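Local coordinates for cytidylate kinase-like family protein (PDB 3FDI) that is of unknown function but belongs to the cytidylate kinase-like family of P-loop NTPases and may therefore phosphorylate a nucleotide, at residues Y35-D46 / R85-K93; V104-L112 / Y159-K167. All coordinates share one frame; numbering follows the deposited sequence.

Contact 1 of 2, residues Y35-D46 / R85-K93; sequences YSKELLDEVAKD and RQFNFIRKK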
loop_
_atom_site.group_PDB
_atom_site.type_symbol
_atom_site.label_atom_id
_atom_site.label_comp_id
_atom_site.label_asym_id
_atom_site.label_seq_id
_atom_site.Cartn_x
_atom_site.Cartn_y
_atom_site.Cartn_z
ATOM N N TYR B 35 -2.721 -14.094 26.876
ATOM C CA TYR B 35 -1.300 -14.004 26.496
ATOM C C TYR B 35 -1.037 -12.718 25.729
ATOM O O TYR B 35 -1.816 -12.312 24.874
ATOM C CB TYR B 35 -0.826 -15.159 25.583
ATOM C CG TYR B 35 -1.001 -16.515 26.188
ATOM C CD1 TYR B 35 -0.536 -16.789 27.447
ATOM C CD2 TYR B 35 -1.676 -17.516 25.520
ATOM C CE1 TYR B 35 -0.736 -18.020 28.006
ATOM C CE2 TYR B 35 -1.870 -18.756 26.070
ATOM C CZ TYR B 35 -1.413 -18.999 27.298
ATOM O OH TYR B 35 -1.593 -20.247 27.846
ATOM N N SER B 36 0.113 -12.129 26.016
ATOM C CA SER B 36 0.570 -10.867 25.446
ATOM C C SER B 36 2.045 -11.028 25.145
ATOM O O SER B 36 2.722 -11.945 25.690
ATOM C CB SER B 36 0.498 -9.773 26.514
ATOM O OG SER B 36 1.396 -10.126 27.588
ATOM N N LYS B 37 2.553 -10.083 24.351
ATOM C CA LYS B 37 3.990 -9.903 24.145
ATOM C C LYS B 37 4.794 -10.005 25.502
ATOM O O LYS B 37 5.801 -10.696 25.599
ATOM C CB LYS B 37 4.275 -8.575 23.402
ATOM C CG LYS B 37 5.705 -8.500 22.835
ATOM C CD LYS B 37 6.118 -7.078 22.432
ATOM C CE LYS B 37 7.449 -7.093 21.754
ATOM N NZ LYS B 37 8.549 -7.280 22.714
ATOM N N GLU B 38 4.312 -9.355 26.546
ATOM C CA GLU B 38 4.997 -9.390 27.834
ATOM C C GLU B 38 5.192 -10.825 28.363
ATOM O O GLU B 38 6.269 -11.219 28.826
ATOM C CB GLU B 38 4.187 -8.585 28.841
ATOM C CG GLU B 38 4.729 -8.698 30.289
ATOM C CD GLU B 38 3.721 -8.295 31.339
ATOM O OE1 GLU B 38 2.702 -7.686 30.980
ATOM O OE2 GLU B 38 3.985 -8.584 32.533
ATOM N N LEU B 39 4.121 -11.594 28.310
ATOM C CA LEU B 39 4.134 -12.924 28.851
ATOM C C LEU B 39 4.995 -13.806 27.970
ATOM O O LEU B 39 5.783 -14.597 28.464
ATOM C CB LEU B 39 2.707 -13.416 28.895
ATOM C CG LEU B 39 2.425 -14.699 29.624
ATOM C CD1 LEU B 39 0.952 -14.654 30.137
ATOM C CD2 LEU B 39 2.701 -15.871 28.677
ATOM N N LEU B 40 4.824 -13.665 26.651
ATOM C CA LEU B 40 5.624 -14.424 25.685
ATOM C C LEU B 40 7.093 -14.064 25.782
ATOM O O LEU B 40 7.940 -14.916 25.592
ATOM C CB LEU B 40 5.093 -14.247 24.245
ATOM C CG LEU B 40 3.839 -15.082 23.896
ATOM C CD1 LEU B 40 3.337 -14.858 22.490
ATOM C CD2 LEU B 40 4.168 -16.564 24.105
ATOM N N ASP B 41 7.409 -12.823 26.122
ATOM C CA ASP B 41 8.781 -12.489 26.416
ATOM C C ASP B 41 9.378 -13.383 27.472
ATOM O O ASP B 41 10.535 -13.805 27.334
ATOM C CB ASP B 41 8.929 -11.020 26.783
ATOM C CG ASP B 41 8.825 -10.113 25.546
ATOM O OD1 ASP B 41 8.976 -10.621 24.419
ATOM O OD2 ASP B 41 8.566 -8.901 25.692
ATOM N N GLU B 42 8.586 -13.720 28.492
ATOM C CA GLU B 42 9.026 -14.687 29.508
ATOM C C GLU B 42 8.984 -16.154 29.062
ATOM O O GLU B 42 10.031 -16.793 28.953
ATOM C CB GLU B 42 8.225 -14.508 30.814
ATOM C CG GLU B 42 8.593 -13.259 31.581
ATOM C CD GLU B 42 10.104 -13.138 31.762
ATOM O OE1 GLU B 42 10.723 -14.094 32.261
ATOM O OE2 GLU B 42 10.686 -12.105 31.390
ATOM N N VAL B 43 7.781 -16.670 28.802
ATOM C CA VAL B 43 7.546 -18.127 28.691
ATOM C C VAL B 43 8.045 -18.745 27.390
ATOM O O VAL B 43 8.073 -19.973 27.259
ATOM C CB VAL B 43 6.029 -18.532 28.783
ATOM C CG1 VAL B 43 5.871 -19.958 29.463
ATOM C CG2 VAL B 43 5.176 -17.490 29.517
ATOM N N ALA B 44 8.404 -17.908 26.420
ATOM C CA ALA B 44 8.823 -18.380 25.119
ATOM C C ALA B 44 10.326 -18.164 24.902
ATOM O O ALA B 44 10.800 -18.343 23.792
ATOM C CB ALA B 44 7.974 -17.686 24.009
ATOM N N LYS B 45 11.058 -17.801 25.953
ATOM C CA LYS B 45 12.520 -17.612 25.924
ATOM C C LYS B 45 13.355 -18.900 26.283
ATOM O O LYS B 45 14.457 -18.834 26.852
ATOM C CB LYS B 45 12.837 -16.462 26.881
ATOM C CG LYS B 45 14.290 -16.012 26.950
ATOM C CD LYS B 45 14.564 -15.302 28.257
ATOM C CE LYS B 45 13.784 -14.015 28.344
ATOM N NZ LYS B 45 14.387 -13.056 29.270
ATOM N N ASP B 46 12.820 -20.069 25.951
ATOM C CA ASP B 46 13.604 -21.302 25.897
ATOM C C ASP B 46 12.843 -22.386 25.125
ATOM O O ASP B 46 12.116 -22.086 24.172
ATOM C CB ASP B 46 13.961 -21.799 27.287
ATOM C CG ASP B 46 15.041 -22.860 27.256
ATOM O OD1 ASP B 46 15.146 -23.538 26.201
ATOM O OD2 ASP B 46 15.775 -23.009 28.267
ATOM N N ARG B 85 10.270 -18.519 18.382
ATOM C CA ARG B 85 9.957 -19.199 19.608
ATOM C C ARG B 85 8.569 -18.822 20.063
ATOM O O ARG B 85 7.833 -19.674 20.563
ATOM C CB ARG B 85 10.981 -18.875 20.683
ATOM C CG ARG B 85 12.401 -19.187 20.292
ATOM C CD ARG B 85 13.352 -19.094 21.475
ATOM N NE ARG B 85 14.651 -19.679 21.147
ATOM C CZ ARG B 85 15.426 -20.380 21.991
ATOM N NH1 ARG B 85 15.039 -20.625 23.237
ATOM N NH2 ARG B 85 16.599 -20.876 21.584
ATOM N N GLN B 86 8.203 -17.559 19.864
ATOM C CA GLN B 86 6.920 -17.114 20.283
ATOM C C GLN B 86 5.858 -17.691 19.382
ATOM O O GLN B 86 4.767 -18.024 19.841
ATOM C CB GLN B 86 6.849 -15.612 20.247
ATOM C CG GLN B 86 7.900 -14.969 21.081
ATOM C CD GLN B 86 7.645 -13.523 21.336
ATOM O OE1 GLN B 86 7.149 -12.808 20.486
ATOM N NE2 GLN B 86 8.024 -13.071 22.514
ATOM N N PHE B 87 6.140 -17.755 18.076
ATOM C CA PHE B 87 5.180 -18.328 17.118
ATOM C C PHE B 87 4.959 -19.783 17.490
ATOM O O PHE B 87 3.828 -20.244 17.603
ATOM C CB PHE B 87 5.673 -18.275 15.666
ATOM C CG PHE B 87 5.844 -16.898 15.111
ATOM C CD1 PHE B 87 5.129 -15.804 15.614
ATOM C CD2 PHE B 87 6.699 -16.693 14.046
ATOM C CE1 PHE B 87 5.300 -14.543 15.094
ATOM C CE2 PHE B 87 6.880 -15.439 13.527
ATOM C CZ PHE B 87 6.156 -14.353 14.041
ATOM N N ASN B 88 6.058 -20.467 17.750
ATOM C CA ASN B 88 5.952 -21.854 18.076
ATOM C C ASN B 88 5.209 -22.125 19.403
ATOM O O ASN B 88 4.415 -23.086 19.466
ATOM C CB ASN B 88 7.295 -22.485 18.058
ATOM C CG ASN B 88 7.205 -23.972 17.954
ATOM O OD1 ASN B 88 6.325 -24.515 17.248
ATOM N ND2 ASN B 88 8.076 -24.660 18.687
ATOM N N PHE B 89 5.440 -21.286 20.433
ATOM C CA PHE B 89 4.646 -21.328 21.675
ATOM C C PHE B 89 3.176 -21.282 21.362
ATOM O O PHE B 89 2.409 -22.058 21.879
ATOM C CB PHE B 89 5.006 -20.175 22.633
ATOM C CG PHE B 89 4.178 -20.125 23.910
ATOM C CD1 PHE B 89 4.645 -20.687 25.082
ATOM C CD2 PHE B 89 2.979 -19.458 23.940
ATOM C CE1 PHE B 89 3.874 -20.638 26.265
ATOM C CE2 PHE B 89 2.218 -19.400 25.092
ATOM C CZ PHE B 89 2.651 -19.991 26.240
ATOM N N ILE B 90 2.792 -20.342 20.524
ATOM C CA ILE B 90 1.417 -20.087 20.204
ATOM C C ILE B 90 0.814 -21.234 19.440
ATOM O O ILE B 90 -0.313 -21.632 19.709
ATOM C CB ILE B 90 1.322 -18.807 19.390
ATOM C CG1 ILE B 90 1.592 -17.618 20.326
ATOM C CG2 ILE B 90 -0.043 -18.623 18.776
ATOM C CD1 ILE B 90 1.529 -16.229 19.624
ATOM N N ARG B 91 1.591 -21.756 18.493
ATOM C CA ARG B 91 1.175 -22.856 17.659
ATOM C C ARG B 91 1.006 -24.136 18.501
ATOM O O ARG B 91 0.024 -24.838 18.360
ATOM C CB ARG B 91 2.210 -23.049 16.544
ATOM C CG ARG B 91 1.867 -24.109 15.481
ATOM C CD ARG B 91 3.121 -24.644 14.742
ATOM N NE ARG B 91 4.035 -25.286 15.684
ATOM C CZ ARG B 91 3.947 -26.538 16.128
ATOM N NH1 ARG B 91 2.986 -27.377 15.719
ATOM N NH2 ARG B 91 4.818 -26.950 17.029
ATOM N N LYS B 92 1.963 -24.429 19.367
ATOM C CA LYS B 92 1.883 -25.607 20.233
ATOM C C LYS B 92 0.710 -25.527 21.188
ATOM O O LYS B 92 -0.011 -26.498 21.337
ATOM C CB LYS B 92 3.171 -25.810 21.046
ATOM C CG LYS B 92 4.295 -26.451 20.258
ATOM C CD LYS B 92 5.550 -26.693 21.137
ATOM C CE LYS B 92 6.717 -27.309 20.323
ATOM N NZ LYS B 92 7.855 -27.849 21.151
ATOM N N LYS B 93 0.545 -24.386 21.854
ATOM C CA LYS B 93 -0.555 -24.229 22.783
ATOM C C LYS B 93 -1.886 -24.388 22.041
ATOM O O LYS B 93 -2.801 -25.052 22.547
ATOM C CB LYS B 93 -0.501 -22.891 23.524
ATOM C CG LYS B 93 0.623 -22.755 24.544
ATOM C CD LYS B 93 0.516 -23.783 25.680
ATOM C CE LYS B 93 1.185 -23.279 26.949
ATOM N NZ LYS B 93 1.297 -24.274 28.059
#
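Phe89 reaches from helix 81-95 to the short helix 37-43 and meets it atom by atom. Phe89 CB lies 4.1 Å from Ala44 CB. The ring then runs on between Leu40 and Val43, because CG stands anti to the backbone N (chi1 177°). Leu40 CD2 approaches the ring obliquely, near CG and CE2. Phe89 CE1 touches Val43 CG1 at 3.8 Å. CE2 ends over the centre of the Tyr35 ring, so the edge of Phe89 faces Tyr35 in a T-shaped stack. The centroids are 5.4 Å apart and the planes stand at 88°. Lys93 CG rests on one face of the Phe89 ring, offset toward its rim.

The two helices pack nearly at right angles; the axes of the two segments come within 9.9 Å, with a crossing angle of 99°. They lie on the parallel sheet of a P-loop NTPase fold. Tyr35 ends the edge strand 34-35, and Leu40 and Ile90 both touch Ile103 of the neighbouring strand. The other methyl of Leu40, CD1, meets Ile90 CD1 at 3.7 Å, the two side chains crossing at about a right angle. An alanine in place of Phe89 would be likely to open a gap between Leu40 and Val43 and leave the Tyr35 face without its aromatic edge.

Gln86 passes Ala44 CB with its CG and Leu40 CB with its amide. Extended beyond CG, it brings Gln86 NE2 to Asp41 OD1 in a weak, bent hydrogen bond of 3.2 Å. Its OE1 accepts from Arg106. Asp41 OD2 also forms a long, weak salt bridge with Lys37 NZ. At the solvent-exposed end, Arg85 lays CB against the Ala44 carbonyl O at 3.2 Å.

Contact 2 of 2, residues V104-L112 / Y159-K167; sequences VGRCAEEIL and YHNFYCESK. With SO4 (sulfate ion), chain F.
The guanidinium of Arg106 lies flat on the Tyr159 ring, planes 7° and centres 4.2 Å apart. NH2 sits over the ring near its rim, and Tyr159 OH lies under the centre of the guanidinium. Bends at chi2 (-74°) and chi3 (88°) fold the group back toward its own backbone. Its edge can then meet a sulfate. Arg106 NH2 donates to O4 at 2.9 Å and the backbone N to O1; NE also points at O1, doubtfully close. Arg13 also binds this sulfate. The ion probably came from the crystallisation liquor, but in a P-loop NTPase fold such a site is consistent with a phosphate pocket.

Cys107 stands at the N-cap position of helix 108-111 and turns its SG obliquely to the Tyr159 ring, 3.6 Å from CE2. Cys164 SG is 3.8 Å from Cys107 SG and lies over the centre of the His160 ring. Glu109 and His160 approach from opposite directions. His160 NE2 gives a nearly straight hydrogen bond on the syn side of Glu109 OE2, tilted somewhat out of the carboxylate plane, at 2.7 Å. ND1 donates to Asn161 OD1, and the two bonds should hold the imidazole in its rotation.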
loop_
_atom_site.group_PDB
_atom_site.type_symbol
_atom_site.label_atom_id
_atom_site.label_comp_id
_atom_site.label_asym_id
_atom_site.label_seq_id
_atom_site.Cartn_x
_atom_site.Cartn_y
_atom_site.Cartn_z
ATOM N N VAL B 104 -3.023 -11.323 22.143
ATOM C CA VAL B 104 -2.978 -10.009 21.543
ATOM C C VAL B 104 -1.740 -9.949 20.671
ATOM O O VAL B 104 -0.638 -10.292 21.123
ATOM C CB VAL B 104 -2.882 -8.935 22.633
ATOM C CG1 VAL B 104 -2.639 -7.565 22.006
ATOM C CG2 VAL B 104 -4.174 -8.939 23.502
ATOM N N GLY B 105 -1.906 -9.521 19.428
ATOM C CA GLY B 105 -0.792 -9.256 18.571
ATOM C C GLY B 105 -0.076 -10.524 18.212
ATOM O O GLY B 105 -0.715 -11.585 18.104
ATOM N N ARG B 106 1.241 -10.401 18.008
ATOM C CA ARG B 106 2.129 -11.538 17.771
ATOM C C ARG B 106 1.808 -12.379 16.527
ATOM O O ARG B 106 2.132 -13.572 16.459
ATOM C CB ARG B 106 2.163 -12.430 19.023
ATOM C CG ARG B 106 2.605 -11.696 20.348
ATOM C CD ARG B 106 4.117 -11.415 20.378
ATOM N NE ARG B 106 4.439 -10.152 19.768
ATOM C CZ ARG B 106 5.667 -9.690 19.534
ATOM N NH1 ARG B 106 6.743 -10.400 19.864
ATOM N NH2 ARG B 106 5.819 -8.490 18.966
ATOM N N CYS B 107 1.190 -11.761 15.531
ATOM C CA CYS B 107 0.815 -12.402 14.298
ATOM C C CYS B 107 -0.105 -13.586 14.527
ATOM O O CYS B 107 -0.146 -14.502 13.704
ATOM C CB CYS B 107 2.063 -12.844 13.546
ATOM S SG CYS B 107 3.161 -11.431 13.179
ATOM N N ALA B 108 -0.848 -13.588 15.630
ATOM C CA ALA B 108 -1.520 -14.834 16.006
ATOM C C ALA B 108 -2.570 -15.259 14.984
ATOM O O ALA B 108 -2.716 -16.452 14.748
ATOM C CB ALA B 108 -2.084 -14.788 17.417
ATOM N N GLU B 109 -3.303 -14.320 14.368
ATOM C CA GLU B 109 -4.327 -14.705 13.403
ATOM C C GLU B 109 -3.687 -15.413 12.196
ATOM O O GLU B 109 -4.294 -16.322 11.631
ATOM C CB GLU B 109 -5.201 -13.527 12.950
ATOM C CG GLU B 109 -4.695 -12.692 11.782
ATOM C CD GLU B 109 -3.372 -12.005 12.020
ATOM O OE1 GLU B 109 -2.856 -11.856 13.211
ATOM O OE2 GLU B 109 -2.781 -11.624 10.978
ATOM N N GLU B 110 -2.456 -15.037 11.846
ATOM C CA GLU B 110 -1.736 -15.691 10.753
ATOM C C GLU B 110 -1.220 -17.065 11.154
ATOM O O GLU B 110 -1.433 -18.047 10.407
ATOM C CB GLU B 110 -0.592 -14.832 10.248
ATOM C CG GLU B 110 0.204 -15.418 9.105
ATOM C CD GLU B 110 -0.601 -15.644 7.802
ATOM O OE1 GLU B 110 -1.670 -15.004 7.594
ATOM O OE2 GLU B 110 -0.143 -16.480 6.980
ATOM N N ILE B 111 -0.536 -17.132 12.307
ATOM C CA ILE B 111 -0.033 -18.401 12.861
ATOM C C ILE B 111 -1.121 -19.511 13.025
ATOM O O ILE B 111 -0.848 -20.696 12.764
ATOM C CB ILE B 111 0.601 -18.191 14.236
ATOM C CG1 ILE B 111 1.860 -17.331 14.115
ATOM C CG2 ILE B 111 0.928 -19.543 14.922
ATOM C CD1 ILE B 111 2.434 -17.047 15.445
ATOM N N LEU B 112 -2.324 -19.108 13.431
ATOM C CA LEU B 112 -3.390 -20.013 13.757
ATOM C C LEU B 112 -4.472 -20.033 12.694
ATOM O O LEU B 112 -5.617 -20.417 12.948
ATOM C CB LEU B 112 -3.957 -19.611 15.101
ATOM C CG LEU B 112 -2.992 -19.740 16.277
ATOM C CD1 LEU B 112 -3.653 -19.272 17.533
ATOM C CD2 LEU B 112 -2.426 -21.200 16.419
ATOM N N TYR B 159 5.927 -4.847 12.220
ATOM C CA TYR B 159 6.148 -6.189 12.746
ATOM C C TYR B 159 5.243 -7.202 12.001
ATOM O O TYR B 159 5.713 -8.196 11.461
ATOM C CB TYR B 159 5.928 -6.194 14.264
ATOM C CG TYR B 159 5.747 -7.586 14.886
ATOM C CD1 TYR B 159 6.862 -8.466 15.104
ATOM C CD2 TYR B 159 4.484 -8.024 15.244
ATOM C CE1 TYR B 159 6.692 -9.738 15.662
ATOM C CE2 TYR B 159 4.306 -9.263 15.822
ATOM C CZ TYR B 159 5.407 -10.110 16.030
ATOM O OH TYR B 159 5.132 -11.333 16.549
ATOM N N HIS B 160 3.951 -6.892 11.946
ATOM C CA HIS B 160 2.962 -7.747 11.310
ATOM C C HIS B 160 3.212 -7.969 9.823
ATOM O O HIS B 160 3.092 -9.103 9.347
ATOM C CB HIS B 160 1.555 -7.178 11.474
ATOM C CG HIS B 160 0.475 -8.096 10.977
ATOM N ND1 HIS B 160 0.086 -8.141 9.659
ATOM C CD2 HIS B 160 -0.311 -8.992 11.630
ATOM C CE1 HIS B 160 -0.862 -9.051 9.513
ATOM N NE2 HIS B 160 -1.146 -9.554 10.698
ATOM N N ASN B 161 3.488 -6.892 9.079
ATOM C CA ASN B 161 3.593 -7.019 7.598
ATOM C C ASN B 161 4.938 -7.575 7.194
ATOM O O ASN B 161 5.160 -7.999 6.048
ATOM C CB ASN B 161 3.291 -5.690 6.866
ATOM C CG ASN B 161 1.829 -5.186 7.092
ATOM O OD1 ASN B 161 0.968 -5.898 7.662
ATOM N ND2 ASN B 161 1.560 -3.939 6.651
ATOM N N PHE B 162 5.881 -7.571 8.125
ATOM C CA PHE B 162 7.114 -8.242 7.845
ATOM C C PHE B 162 6.881 -9.752 7.863
ATOM O O PHE B 162 7.325 -10.428 6.943
ATOM C CB PHE B 162 8.204 -7.905 8.840
ATOM C CG PHE B 162 9.526 -8.599 8.528
ATOM C CD1 PHE B 162 10.251 -8.249 7.399
ATOM C CD2 PHE B 162 9.995 -9.626 9.323
ATOM C CE1 PHE B 162 11.455 -8.864 7.107
ATOM C CE2 PHE B 162 11.208 -10.268 9.035
ATOM C CZ PHE B 162 11.948 -9.883 7.940
ATOM N N TYR B 163 6.218 -10.282 8.895
ATOM C CA TYR B 163 6.085 -11.741 9.009
ATOM C C TYR B 163 4.916 -12.344 8.250
ATOM O O TYR B 163 4.951 -13.535 7.918
ATOM C CB TYR B 163 6.021 -12.202 10.444
ATOM C CG TYR B 163 7.302 -12.018 11.166
ATOM C CD1 TYR B 163 8.373 -12.880 10.955
ATOM C CD2 TYR B 163 7.463 -10.983 12.081
ATOM C CE1 TYR B 163 9.563 -12.716 11.643
ATOM C CE2 TYR B 163 8.644 -10.801 12.752
ATOM C CZ TYR B 163 9.673 -11.672 12.537
ATOM O OH TYR B 163 10.830 -11.464 13.214
ATOM N N CYS B 164 3.917 -11.547 7.929
ATOM C CA CYS B 164 2.735 -12.031 7.250
ATOM C C CYS B 164 2.653 -11.420 5.882
ATOM O O CYS B 164 3.290 -10.381 5.614
ATOM C CB CYS B 164 1.492 -11.607 8.022
ATOM S SG CYS B 164 1.522 -11.894 9.822
ATOM N N GLU B 165 1.861 -12.043 5.021
ATOM C CA GLU B 165 1.549 -11.507 3.690
ATOM C C GLU B 165 0.242 -10.717 3.714
ATOM O O GLU B 165 0.052 -9.812 2.945
ATOM C CB GLU B 165 1.410 -12.652 2.694
ATOM C CG GLU B 165 2.745 -13.439 2.433
ATOM C CD GLU B 165 2.535 -14.641 1.496
ATOM O OE1 GLU B 165 1.356 -15.059 1.358
ATOM O OE2 GLU B 165 3.517 -15.158 0.885
ATOM N N SER B 166 -0.654 -11.044 4.614
ATOM C CA SER B 166 -1.849 -10.213 4.843
ATOM C C SER B 166 -1.447 -8.863 5.512
ATOM O O SER B 166 -0.348 -8.711 6.060
ATOM C CB SER B 166 -2.799 -10.958 5.780
ATOM O OG SER B 166 -2.078 -11.100 7.012
ATOM N N LYS B 167 -2.363 -7.906 5.481
ATOM C CA LYS B 167 -2.038 -6.527 5.865
ATOM C C LYS B 167 -2.663 -6.149 7.196
ATOM O O LYS B 167 -3.872 -6.320 7.419
ATOM C CB LYS B 167 -2.531 -5.553 4.776
ATOM C CG LYS B 167 -1.844 -5.750 3.415
ATOM C CD LYS B 167 -0.368 -5.412 3.439
ATOM C CE LYS B 167 0.387 -5.868 2.181
ATOM N NZ LYS B 167 1.893 -5.735 2.431
HETATM S S SO4 F . 2.607 -6.890 19.696
HETATM O O1 SO4 F . 2.663 -8.342 19.635
HETATM O O2 SO4 F . 1.779 -6.502 18.548
HETATM O O3 SO4 F . 2.065 -6.442 20.968
HETATM O O4 SO4 F . 3.995 -6.374 19.601
#

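In the fold
From the N terminus, the chain leaves strand 34-35 and enters helix 37-43. Contact 1 closes the first loop when helix 81-95 packs across that helix. The chain then runs up strand 101-104, which lies beside strand 34-35 in the parallel sheet. Contact 2 opens at the end of this strand. It closes a second loop at the end of the long helix 142-163, after the chain has passed through strand 118-125. The two loops follow in series and neither nest nor cross. In space they meet: Gln86 of contact 1 probably hydrogen-bonds Arg106 of contact 2, Lys37 packs on Arg106, and Ile90 packs on Ile111. Tyr35 and Val104 join the two strands by a backbone bond.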